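Putative enoyl-CoA hydratase/isomerase (Mycobacterium abscessus, PDB 4MI2) probably isomerises the ring epoxide of 1,2-epoxyphenylacetyl-CoA in phenylacetate degradation, as a member of the enoyl-CoA hydratase/isomerase family. Local coordinates at residues A20-R25 and V57-G62; T38-A43 and N94-A99; V107-N112 and L124-R129; T211-E216 and Q241-S246. All blocks are in the same frame, centred on the assembly; numbering follows the deposited sequence.

Contacts 1 and 3 are strand pairings in the same six-stranded sheet. Strands 55-60 and 107-111 are neighbours there, and Met58 of contact 1 bonds through its backbone to Val108 and Ala110 of contact 3. Contact 2 pairs two helices and reaches contact 1 directly, Leu40 lying on Ile21 and Leu23. Contact 3 is fully buried near the centre of the chain, and contact 2 is also buried. Contact 1 is partly buried. So is contact 4, its centre 22 Å from the chain centre; it touches the third subunit, as contact 3 does. The hydrogen bonds of contact 1 are all backbone, and contact 3 adds the Asp127 carboxylate. Contact 2 is purely apolar, and contact 4 adds a salt bridge.

Contact 1. Residues A20-R25 and V57-G62; sequences AIVLDR and VMSAAG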
loop_
_atom_site.group_PDB
_atom_site.type_symbol
_atom_site.label_atom_id
_atom_site.label_comp_id
_atom_site.label_asym_id
_atom_site.label_seq_id
_atom_site.Cartn_x
_atom_site.Cartn_y
_atom_site.Cartn_z
ATOM N N ALA B 20 -0.832 -17.005 -25.860
ATOM C CA ALA B 20 0.038 -17.792 -25.006
ATOM C C ALA B 20 1.485 -17.399 -25.281
ATOM O O ALA B 20 1.931 -17.464 -26.425
ATOM C CB ALA B 20 -0.174 -19.281 -25.251
ATOM N N ILE B 21 2.196 -16.971 -24.241
ATOM C CA ILE B 21 3.625 -16.686 -24.322
ATOM C C ILE B 21 4.342 -17.680 -23.408
ATOM O O ILE B 21 4.134 -17.671 -22.192
ATOM C CB ILE B 21 3.944 -15.239 -23.879
ATOM C CG1 ILE B 21 3.150 -14.230 -24.722
ATOM C CG2 ILE B 21 5.449 -14.956 -23.978
ATOM C CD1 ILE B 21 3.353 -12.782 -24.313
ATOM N N VAL B 22 5.161 -18.558 -23.988
ATOM C CA VAL B 22 5.862 -19.570 -23.203
ATOM C C VAL B 22 7.374 -19.402 -23.303
ATOM O O VAL B 22 7.946 -19.434 -24.400
ATOM C CB VAL B 22 5.486 -21.009 -23.629
ATOM C CG1 VAL B 22 6.067 -22.033 -22.646
ATOM C CG2 VAL B 22 3.969 -21.156 -23.738
ATOM N N LEU B 23 8.011 -19.238 -22.144
ATOM C CA LEU B 23 9.467 -19.277 -22.049
ATOM C C LEU B 23 9.881 -20.731 -22.254
ATOM O O LEU B 23 9.400 -21.615 -21.548
ATOM C CB LEU B 23 9.939 -18.766 -20.678
ATOM C CG LEU B 23 9.386 -17.410 -20.229
ATOM C CD1 LEU B 23 10.007 -16.989 -18.910
ATOM C CD2 LEU B 23 9.612 -16.342 -21.287
ATOM N N ASP B 24 10.747 -20.977 -23.235
ATOM C CA ASP B 24 11.052 -22.335 -23.677
ATOM C C ASP B 24 12.557 -22.550 -23.845
ATOM O O ASP B 24 13.040 -22.965 -24.892
ATOM C CB ASP B 24 10.305 -22.620 -24.982
ATOM C CG ASP B 24 10.141 -24.107 -25.271
ATOM O OD1 ASP B 24 10.334 -24.962 -24.378
ATOM O OD2 ASP B 24 9.777 -24.422 -26.414
ATOM N N ARG B 25 13.287 -22.262 -22.777
ATOM C CA ARG B 25 14.698 -22.569 -22.682
ATOM C C ARG B 25 14.903 -23.367 -21.385
ATOM O O ARG B 25 15.694 -22.972 -20.524
ATOM C CB ARG B 25 15.500 -21.267 -22.686
ATOM C CG ARG B 25 16.958 -21.441 -23.039
ATOM C CD ARG B 25 17.763 -20.170 -22.796
ATOM N NE ARG B 25 19.196 -20.432 -22.927
ATOM C CZ ARG B 25 20.164 -19.730 -22.345
ATOM N NH1 ARG B 25 19.882 -18.687 -21.561
ATOM N NH2 ARG B 25 21.432 -20.076 -22.545
ATOM N N VAL B 57 -1.695 -15.247 -21.413
ATOM C CA VAL B 57 -1.172 -16.145 -20.403
ATOM C C VAL B 57 0.324 -16.345 -20.643
ATOM O O VAL B 57 0.770 -16.677 -21.748
ATOM C CB VAL B 57 -1.959 -17.478 -20.300
ATOM C CG1 VAL B 57 -2.118 -18.157 -21.649
ATOM C CG2 VAL B 57 -1.306 -18.419 -19.288
ATOM N N MET B 58 1.083 -16.102 -19.586
ATOM C CA MET B 58 2.526 -16.220 -19.592
ATOM C C MET B 58 2.877 -17.475 -18.778
ATOM O O MET B 58 2.402 -17.641 -17.655
ATOM C CB MET B 58 3.110 -14.946 -18.967
ATOM C CG MET B 58 4.461 -14.490 -19.487
ATOM S SD MET B 58 4.658 -12.679 -19.445
ATOM C CE MET B 58 4.180 -12.290 -17.752
ATOM N N SER B 59 3.670 -18.370 -19.368
ATOM C CA SER B 59 4.108 -19.588 -18.694
ATOM C C SER B 59 5.529 -19.955 -19.102
ATOM O O SER B 59 6.158 -19.235 -19.875
ATOM C CB SER B 59 3.139 -20.745 -18.994
ATOM O OG SER B 59 3.085 -21.021 -20.378
ATOM N N ALA B 60 6.034 -21.064 -18.561
ATOM C CA ALA B 60 7.423 -21.474 -18.795
ATOM C C ALA B 60 7.614 -22.996 -18.737
ATOM O O ALA B 60 7.044 -23.672 -17.881
ATOM C CB ALA B 60 8.332 -20.790 -17.792
ATOM N N ALA B 61 8.428 -23.521 -19.652
ATOM C CA ALA B 61 8.717 -24.953 -19.725
ATOM C C ALA B 61 9.742 -25.381 -18.676
ATOM O O ALA B 61 10.604 -24.596 -18.272
ATOM C CB ALA B 61 9.226 -25.307 -21.114
ATOM N N GLY B 62 9.654 -26.641 -18.249
ATOM C CA GLY B 62 10.607 -27.209 -17.299
ATOM C C GLY B 62 10.243 -26.890 -15.861
ATOM O O GLY B 62 9.111 -26.524 -15.572
#
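Val22 holds CG1 anti to its backbone N (chi1 -171°), which leaves CG2 beside that N. Ser59 puts OG in the crowded position between its own N and carbonyl carbon (chi1 61°). The two torsions bring Val22 CG2 within 3.5 Å of Ser59 OG, a methyl against a hydroxyl oxygen. Val22 CG1 also borders this oxygen. Leu23 has CG beside its own N, and this brings CG close to Ser59 O. Leu23 CB meets Ala60 CB at 3.9 Å. Met58 starts out on the same face as Ile21, but its chain bends at chi2 and chi3 and leads away.

The backbones of 20-23 and 57-60 run parallel and in register, Ala20 beside Val57 through Leu23 beside Ala60. They are the two strands of a beta-alpha-beta unit whose crossover is helix 34-49, part of the crotonase fold. Ile21 N donates to Val57 O at 2.9 Å, almost straight at 176°. Ser59 N returns a bond to Ile21 O at 2.9 Å. Leu23 N then meets Ser59 O on a lone pair in the carbonyl plane. Ala61 N closes the series on Leu23 O at 2.9 Å, nearly along the C=O axis, so the pairing runs one bond beyond strand 57-60. Ile21 and Leu23 face helix 34-49, touching Leu40 and Met36 respectively. On the other face, Val57 packs against helix 195-207. Past the strands, Asp24 turns OD1 to Ala61 CB at 3.5 Å. Arg25 forms a salt bridge with Asp70, and its N bonds to Asn30.

Contact 2. Residues T38-A43 and N94-A99; sequences TELLQA and NPVLEA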
loop_
_atom_site.group_PDB
_atom_site.type_symbol
_atom_site.label_atom_id
_atom_site.label_comp_id
_atom_site.label_asym_id
_atom_site.label_seq_id
_atom_site.Cartn_x
_atom_site.Cartn_y
_atom_site.Cartn_z
ATOM N N THR B 38 14.971 -10.731 -26.970
ATOM C CA THR B 38 14.457 -10.215 -28.235
ATOM C C THR B 38 13.134 -10.887 -28.624
ATOM O O THR B 38 12.204 -10.216 -29.057
ATOM C CB THR B 38 15.509 -10.393 -29.354
ATOM O OG1 THR B 38 16.636 -9.550 -29.070
ATOM C CG2 THR B 38 14.946 -10.017 -30.710
ATOM N N GLU B 39 13.054 -12.208 -28.458
ATOM C CA GLU B 39 11.852 -12.944 -28.837
ATOM C C GLU B 39 10.710 -12.676 -27.847
ATOM O O GLU B 39 9.541 -12.619 -28.235
ATOM C CB GLU B 39 12.145 -14.445 -28.964
ATOM C CG GLU B 39 13.028 -14.815 -30.158
ATOM C CD GLU B 39 13.213 -16.321 -30.337
ATOM O OE1 GLU B 39 12.629 -17.118 -29.568
ATOM O OE2 GLU B 39 13.952 -16.730 -31.261
ATOM N N LEU B 40 11.051 -12.488 -26.574
ATOM C CA LEU B 40 10.050 -12.142 -25.563
ATOM C C LEU B 40 9.408 -10.784 -25.875
ATOM O O LEU B 40 8.182 -10.655 -25.807
ATOM C CB LEU B 40 10.661 -12.143 -24.156
ATOM C CG LEU B 40 9.714 -11.818 -22.995
ATOM C CD1 LEU B 40 8.494 -12.725 -23.018
ATOM C CD2 LEU B 40 10.442 -11.931 -21.660
ATOM N N LEU B 41 10.237 -9.795 -26.229
ATOM C CA LEU B 41 9.753 -8.477 -26.645
ATOM C C LEU B 41 8.786 -8.557 -27.833
ATOM O O LEU B 41 7.709 -7.960 -27.793
ATOM C CB LEU B 41 10.914 -7.543 -26.986
ATOM C CG LEU B 41 10.553 -6.147 -27.529
ATOM C CD1 LEU B 41 9.748 -5.374 -26.493
ATOM C CD2 LEU B 41 11.804 -5.364 -27.924
ATOM N N GLN B 42 9.176 -9.284 -28.877
ATOM C CA GLN B 42 8.329 -9.465 -30.058
ATOM C C GLN B 42 6.992 -10.151 -29.727
ATOM O O GLN B 42 5.948 -9.776 -30.262
ATOM C CB GLN B 42 9.080 -10.266 -31.129
ATOM N N ALA B 43 7.024 -11.147 -28.845
ATOM C CA ALA B 43 5.797 -11.825 -28.422
ATOM C C ALA B 43 4.864 -10.871 -27.656
ATOM O O ALA B 43 3.653 -10.839 -27.925
ATOM C CB ALA B 43 6.110 -13.056 -27.585
ATOM N N ASN B 94 14.072 -3.024 -20.340
ATOM C CA ASN B 94 13.158 -1.895 -20.330
ATOM C C ASN B 94 12.059 -2.004 -21.408
ATOM O O ASN B 94 10.883 -1.907 -21.074
ATOM C CB ASN B 94 13.926 -0.557 -20.335
ATOM C CG ASN B 94 14.589 -0.259 -18.984
ATOM O OD1 ASN B 94 14.471 -1.038 -18.040
ATOM N ND2 ASN B 94 15.263 0.889 -18.880
ATOM N N PRO B 95 12.416 -2.257 -22.683
ATOM C CA PRO B 95 11.336 -2.448 -23.672
ATOM C C PRO B 95 10.363 -3.600 -23.341
ATOM O O PRO B 95 9.157 -3.478 -23.583
ATOM C CB PRO B 95 12.087 -2.741 -24.981
ATOM C CG PRO B 95 13.444 -2.149 -24.791
ATOM C CD PRO B 95 13.748 -2.201 -23.311
ATOM N N VAL B 96 10.888 -4.694 -22.797
ATOM C CA VAL B 96 10.056 -5.831 -22.376
ATOM C C VAL B 96 9.004 -5.412 -21.338
ATOM O O VAL B 96 7.818 -5.735 -21.478
ATOM C CB VAL B 96 10.927 -6.998 -21.841
ATOM C CG1 VAL B 96 10.119 -7.984 -21.006
ATOM C CG2 VAL B 96 11.580 -7.725 -23.002
ATOM N N LEU B 97 9.439 -4.694 -20.308
ATOM C CA LEU B 97 8.534 -4.273 -19.245
ATOM C C LEU B 97 7.495 -3.271 -19.740
ATOM O O LEU B 97 6.327 -3.358 -19.359
ATOM C CB LEU B 97 9.300 -3.719 -18.047
ATOM C CG LEU B 97 9.751 -4.730 -16.976
ATOM C CD1 LEU B 97 8.541 -5.411 -16.347
ATOM C CD2 LEU B 97 10.729 -5.762 -17.527
ATOM N N GLU B 98 7.907 -2.353 -20.613
ATOM C CA GLU B 98 6.972 -1.412 -21.219
ATOM C C GLU B 98 5.974 -2.139 -22.111
ATOM O O GLU B 98 4.788 -1.822 -22.091
ATOM C CB GLU B 98 7.707 -0.311 -22.007
ATOM C CG GLU B 98 8.714 0.433 -21.150
ATOM C CD GLU B 98 8.929 1.877 -21.540
ATOM O OE1 GLU B 98 9.971 2.168 -22.168
ATOM O OE2 GLU B 98 8.080 2.737 -21.190
ATOM N N ALA B 99 6.453 -3.122 -22.874
ATOM C CA ALA B 99 5.590 -3.884 -23.768
ATOM C C ALA B 99 4.564 -4.685 -22.969
ATOM O O ALA B 99 3.399 -4.766 -23.348
ATOM C CB ALA B 99 6.414 -4.798 -24.659
#
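Leu41 carries the tight part of this contact. Its CG lies anti to the backbone N (chi1 176°), and chi2 of 61° turns CD1 against Pro95 and Ala99. Leu41 CD1 sits 3.5 Å from Pro95 O and 3.8 Å from Pro95 CB. Leu41 CD1 also reaches Ala99 CB, one turn further along, at 3.8 Å. Leu41 CD2 touches Pro95 CB as well, so both methyls of the leucine border the proline, whose side chain crosses it obliquely. Nearer the backbone, Leu41 CB meets Val96 CG2 at 4.0 Å.

The segments belong to helices 34-49 and 87-102 of the crotonase fold. Here they run nearly parallel, 22° apart, with their axes 9.1 Å from each other at closest approach. Helix 87-102 is kinked at Pro95, whose N makes no bond to the preceding turn. No hydrogen bond joins the two segments.

Close as it is, the packing of Leu41 on Pro95 is partly exposed. Leu40 makes a lighter touch, but a buried one. Leu40 CD2 meets Val96 CG1 at 4.0 Å, the two side chains crossing at about a right angle. Leu122 of helix 118-124 packs on both of these residues. Thr38 is exposed and points away from helix 87-102. The far side of helix 87-102 faces the second subunit, where Leu97 and Glu98 pack on its Leu233.

Contact 3. Residues V107-N112 and L124-R129; sequences VVVAIN and LGADIR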
loop_
_atom_site.group_PDB
_atom_site.type_symbol
_atom_site.label_atom_id
_atom_site.label_comp_id
_atom_site.label_asym_id
_atom_site.label_seq_id
_atom_site.Cartn_x
_atom_site.Cartn_y
_atom_site.Cartn_z
ATOM N N VAL B 107 -3.681 -10.026 -18.081
ATOM C CA VAL B 107 -2.480 -10.856 -18.241
ATOM C C VAL B 107 -2.365 -11.748 -17.024
ATOM O O VAL B 107 -2.368 -11.255 -15.901
ATOM C CB VAL B 107 -1.200 -10.001 -18.343
ATOM C CG1 VAL B 107 0.036 -10.886 -18.481
ATOM C CG2 VAL B 107 -1.296 -9.038 -19.511
ATOM N N VAL B 108 -2.278 -13.053 -17.266
ATOM C CA VAL B 108 -2.176 -14.067 -16.230
ATOM C C VAL B 108 -0.811 -14.713 -16.372
ATOM O O VAL B 108 -0.334 -14.890 -17.493
ATOM C CB VAL B 108 -3.251 -15.153 -16.420
ATOM C CG1 VAL B 108 -3.261 -16.131 -15.248
ATOM C CG2 VAL B 108 -4.623 -14.517 -16.603
ATOM N N VAL B 109 -0.184 -15.071 -15.247
ATOM C CA VAL B 109 1.101 -15.762 -15.281
ATOM C C VAL B 109 1.086 -16.998 -14.378
ATOM O O VAL B 109 0.527 -16.980 -13.277
ATOM C CB VAL B 109 2.278 -14.813 -14.952
ATOM C CG1 VAL B 109 2.187 -14.300 -13.525
ATOM C CG2 VAL B 109 3.622 -15.486 -15.213
ATOM N N ALA B 110 1.659 -18.085 -14.898
ATOM C CA ALA B 110 1.790 -19.352 -14.183
ATOM C C ALA B 110 3.240 -19.487 -13.755
ATOM O O ALA B 110 4.136 -19.461 -14.601
ATOM C CB ALA B 110 1.399 -20.517 -15.083
ATOM N N ILE B 111 3.466 -19.630 -12.451
ATOM C CA ILE B 111 4.818 -19.621 -11.897
ATOM C C ILE B 111 5.163 -20.949 -11.224
ATOM O O ILE B 111 4.680 -21.284 -10.133
ATOM C CB ILE B 111 5.033 -18.460 -10.909
ATOM C CG1 ILE B 111 4.484 -17.152 -11.489
ATOM C CG2 ILE B 111 6.516 -18.298 -10.599
ATOM C CD1 ILE B 111 4.532 -16.000 -10.506
ATOM N N ASN B 112 6.005 -21.693 -11.927
ATOM C CA ASN B 112 6.607 -22.929 -11.458
ATOM C C ASN B 112 8.010 -22.639 -10.923
ATOM O O ASN B 112 8.707 -21.778 -11.462
ATOM C CB ASN B 112 6.686 -23.922 -12.638
ATOM C CG ASN B 112 7.249 -23.280 -13.934
ATOM O OD1 ASN B 112 7.136 -22.060 -14.165
ATOM N ND2 ASN B 112 7.850 -24.114 -14.787
ATOM N N LEU B 124 5.747 -10.105 -11.852
ATOM C CA LEU B 124 4.993 -9.075 -11.135
ATOM C C LEU B 124 4.345 -8.039 -12.058
ATOM O O LEU B 124 3.488 -7.271 -11.614
ATOM C CB LEU B 124 5.853 -8.387 -10.052
ATOM C CG LEU B 124 6.526 -9.296 -8.998
ATOM C CD1 LEU B 124 6.971 -8.502 -7.772
ATOM C CD2 LEU B 124 5.646 -10.456 -8.568
ATOM N N GLY B 125 4.730 -8.015 -13.330
ATOM C CA GLY B 125 4.042 -7.178 -14.323
ATOM C C GLY B 125 2.705 -7.742 -14.804
ATOM O O GLY B 125 1.937 -7.039 -15.460
ATOM N N ALA B 126 2.421 -9.007 -14.496
ATOM C CA ALA B 126 1.129 -9.605 -14.857
ATOM C C ALA B 126 0.048 -9.113 -13.909
ATOM O O ALA B 126 0.360 -8.566 -12.856
ATOM C CB ALA B 126 1.207 -11.126 -14.832
ATOM N N ASP B 127 -1.216 -9.291 -14.294
ATOM C CA ASP B 127 -2.349 -8.930 -13.431
ATOM C C ASP B 127 -2.698 -10.018 -12.404
ATOM O O ASP B 127 -3.024 -9.712 -11.258
ATOM C CB ASP B 127 -3.578 -8.624 -14.286
ATOM C CG ASP B 127 -3.330 -7.499 -15.264
ATOM O OD1 ASP B 127 -2.909 -6.428 -14.794
ATOM O OD2 ASP B 127 -3.528 -7.685 -16.497
ATOM N N ILE B 128 -2.640 -11.276 -12.830
ATOM C CA ILE B 128 -3.040 -12.421 -12.003
ATOM C C ILE B 128 -1.892 -13.414 -12.020
ATOM O O ILE B 128 -1.367 -13.744 -13.082
ATOM C CB ILE B 128 -4.320 -13.122 -12.543
ATOM C CG1 ILE B 128 -5.463 -12.121 -12.777
ATOM C CG2 ILE B 128 -4.783 -14.241 -11.602
ATOM C CD1 ILE B 128 -6.055 -11.528 -11.515
ATOM N N ARG B 129 -1.517 -13.891 -10.842
ATOM C CA ARG B 129 -0.334 -14.726 -10.651
ATOM C C ARG B 129 -0.756 -16.022 -9.977
ATOM O O ARG B 129 -1.284 -16.002 -8.866
ATOM C CB ARG B 129 0.698 -14.001 -9.768
ATOM C CG ARG B 129 1.635 -13.058 -10.518
ATOM C CD ARG B 129 2.393 -12.127 -9.570
ATOM N NE ARG B 129 1.472 -11.196 -8.927
ATOM C CZ ARG B 129 0.998 -10.088 -9.481
ATOM N NH1 ARG B 129 1.389 -9.705 -10.689
ATOM N NH2 ARG B 129 0.132 -9.353 -8.812
#
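The carboxylate of Asp127 meets Val107 through one oxygen, OD2. Asp127 OD2 accepts from Val107 N at 2.8 Å on its anti lone pair, the side away from OD1. Lys218 forms a salt bridge with this same oxygen, which would help keep the buried carboxylate ionised. The guanidinium of Arg129, its chain bent at chi3, turns NH1 back to Ala126 O in a weak bond. Its NH2 reaches Ser163 of the third subunit, also weakly. The flat peptide carbonyl of Val107 is gripped twice. Ile128 N approaches Val107 O in the carbonyl plane at 3.1 Å, while Asp127 N comes to Val107 O at 2.8 Å from above the plane. Val109 N then bonds to Ile128 O at 2.8 Å, nearly along the C=O axis.

Val109 CG1 takes the crowded position between N and the carbonyl carbon (chi1 65°). There Val109 CG1 meets Arg129 CG at 3.3 Å and Ala126 CB at 3.6 Å. Val108 CG1 lies alongside Ile128 on the opposite face.

Strand 107-111 and the start of strand 128-132 are parallel neighbours in the central sheet of the crotonase fold. Helix 195-207 covers the face of Val108 and Ala110. On the Arg129 face, Leu159 of helix 152-160 packs against the arginine.

Contact 4. Residues T211-E216 and Q241-S246; sequences TAAFSE and QRLGAS
Leu243, Glu216 and Arg242 bury the most surface where helix 211-223 meets the end of helix 229-244. Both helices belong to the C-terminal helical part of this crotonase-family chain.

Leu243 is the apolar centre. Its CG lies beside the backbone N, and both methyls rest on the backbone at Ala213, CD2 toward Ala212 and CD1 toward Glu216. Leu243 CD2 comes to 3.6 Å from Ala213 N. Leu243 CD1 meets Glu216 CB at 3.9 Å. Glu216 and Leu243 slide past each other in opposite directions, so the aliphatic part of the glutamate adds to the apolar patch. Leu243 further packs on Ala147 of the third subunit. Three residues after Leu243, Ser246 is the N-cap of helix 247-257; its OG makes a weak capping bond to His249 N and a bond to Leu243 O.

Beyond the leucine, Glu216 bends at chi2 (-84°) and turns its carboxylate to Arg242. The arginine chain bends at chi3 (-65°) and presents the edge of its guanidinium. The grip is side-on, with two nitrogens each holding one oxygen, and the two flat groups are 22° apart. Both oxygens use their syn lone pairs. Arg242 is exposed, whereas Leu243 is buried. In the salt bridge, Arg242 NE lies 2.8 Å from Glu216 OE2 and Arg242 NH2 lies 2.9 Å from Glu216 OE1, both bonds nearly straight.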
loop_
_atom_site.group_PDB
_atom_site.type_symbol
_atom_site.label_atom_id
_atom_site.label_comp_id
_atom_site.label_asym_id
_atom_site.label_seq_id
_atom_site.Cartn_x
_atom_site.Cartn_y
_atom_site.Cartn_z
ATOM N N THR B 211 -14.281 -7.823 -22.486
ATOM C CA THR B 211 -12.908 -7.385 -22.692
ATOM C C THR B 211 -12.744 -5.862 -22.643
ATOM O O THR B 211 -11.738 -5.372 -22.112
ATOM C CB THR B 211 -12.379 -7.934 -24.030
ATOM O OG1 THR B 211 -12.551 -9.357 -24.051
ATOM C CG2 THR B 211 -10.879 -7.588 -24.242
ATOM N N ALA B 212 -13.714 -5.116 -23.183
ATOM C CA ALA B 212 -13.642 -3.653 -23.163
ATOM C C ALA B 212 -13.762 -3.120 -21.741
ATOM O O ALA B 212 -13.065 -2.185 -21.361
ATOM C CB ALA B 212 -14.705 -3.031 -24.045
ATOM N N ALA B 213 -14.651 -3.722 -20.964
ATOM C CA ALA B 213 -14.783 -3.388 -19.564
ATOM C C ALA B 213 -13.504 -3.728 -18.797
ATOM O O ALA B 213 -13.035 -2.938 -17.994
ATOM C CB ALA B 213 -15.981 -4.111 -18.965
ATOM N N PHE B 214 -12.924 -4.888 -19.071
ATOM C CA PHE B 214 -11.688 -5.284 -18.401
ATOM C C PHE B 214 -10.557 -4.300 -18.688
ATOM O O PHE B 214 -9.814 -3.908 -17.780
ATOM C CB PHE B 214 -11.271 -6.707 -18.811
ATOM C CG PHE B 214 -12.148 -7.800 -18.247
ATOM C CD1 PHE B 214 -12.219 -9.032 -18.885
ATOM C CD2 PHE B 214 -12.875 -7.622 -17.062
ATOM C CE1 PHE B 214 -12.999 -10.060 -18.378
ATOM C CE2 PHE B 214 -13.664 -8.653 -16.551
ATOM C CZ PHE B 214 -13.727 -9.871 -17.214
ATOM N N SER B 215 -10.438 -3.912 -19.951
ATOM C CA SER B 215 -9.420 -2.955 -20.357
ATOM C C SER B 215 -9.613 -1.595 -19.679
ATOM O O SER B 215 -8.642 -1.011 -19.173
ATOM C CB SER B 215 -9.398 -2.814 -21.882
ATOM O OG SER B 215 -9.099 -4.066 -22.479
ATOM N N GLU B 216 -10.849 -1.106 -19.639
ATOM C CA GLU B 216 -11.161 0.164 -18.970
ATOM C C GLU B 216 -10.834 0.123 -17.471
ATOM O O GLU B 216 -10.185 1.023 -16.955
ATOM C CB GLU B 216 -12.643 0.530 -19.161
ATOM C CG GLU B 216 -13.013 0.900 -20.591
ATOM C CD GLU B 216 -12.735 2.348 -20.941
ATOM O OE1 GLU B 216 -12.169 3.092 -20.104
ATOM O OE2 GLU B 216 -13.096 2.761 -22.063
ATOM N N GLN B 241 -19.506 5.808 -19.123
ATOM C CA GLN B 241 -20.359 6.273 -20.217
ATOM C C GLN B 241 -20.021 5.509 -21.493
ATOM O O GLN B 241 -20.916 5.105 -22.228
ATOM C CB GLN B 241 -20.225 7.790 -20.423
ATOM C CG GLN B 241 -21.285 8.430 -21.317
ATOM C CD GLN B 241 -22.592 8.748 -20.592
ATOM O OE1 GLN B 241 -23.418 7.857 -20.355
ATOM N NE2 GLN B 241 -22.805 10.035 -20.268
ATOM N N ARG B 242 -18.729 5.288 -21.734
ATOM C CA ARG B 242 -18.273 4.529 -22.906
ATOM C C ARG B 242 -18.733 3.061 -22.871
ATOM O O ARG B 242 -19.082 2.474 -23.911
ATOM C CB ARG B 242 -16.753 4.567 -23.013
ATOM C CG ARG B 242 -16.172 5.880 -23.509
ATOM C CD ARG B 242 -14.690 5.727 -23.847
ATOM N NE ARG B 242 -13.860 5.413 -22.680
ATOM C CZ ARG B 242 -13.329 6.312 -21.843
ATOM N NH1 ARG B 242 -13.531 7.615 -22.014
ATOM N NH2 ARG B 242 -12.586 5.904 -20.819
ATOM N N LEU B 243 -18.725 2.474 -21.676
ATOM C CA LEU B 243 -19.142 1.083 -21.496
ATOM C C LEU B 243 -20.656 0.942 -21.492
ATOM O O LEU B 243 -21.174 -0.100 -21.877
ATOM C CB LEU B 243 -18.558 0.511 -20.203
ATOM C CG LEU B 243 -17.051 0.309 -20.267
ATOM C CD1 LEU B 243 -16.504 -0.048 -18.894
ATOM C CD2 LEU B 243 -16.712 -0.757 -21.299
ATOM N N GLY B 244 -21.351 1.995 -21.066
ATOM C CA GLY B 244 -22.799 2.008 -21.027
ATOM C C GLY B 244 -23.411 1.837 -22.401
ATOM O O GLY B 244 -24.516 1.325 -22.530
ATOM N N ALA B 245 -22.684 2.273 -23.423
ATOM C CA ALA B 245 -23.139 2.197 -24.804
ATOM C C ALA B 245 -22.592 0.977 -25.544
ATOM O O ALA B 245 -22.905 0.796 -26.720
ATOM C CB ALA B 245 -22.746 3.471 -25.545
ATOM N N SER B 246 -21.783 0.154 -24.872
ATOM C CA SER B 246 -21.199 -1.043 -25.490
ATOM C C SER B 246 -22.223 -2.168 -25.689
ATOM O O SER B 246 -23.214 -2.254 -24.969
ATOM C CB SER B 246 -20.011 -1.568 -24.652
ATOM O OG SER B 246 -20.434 -2.098 -23.404
#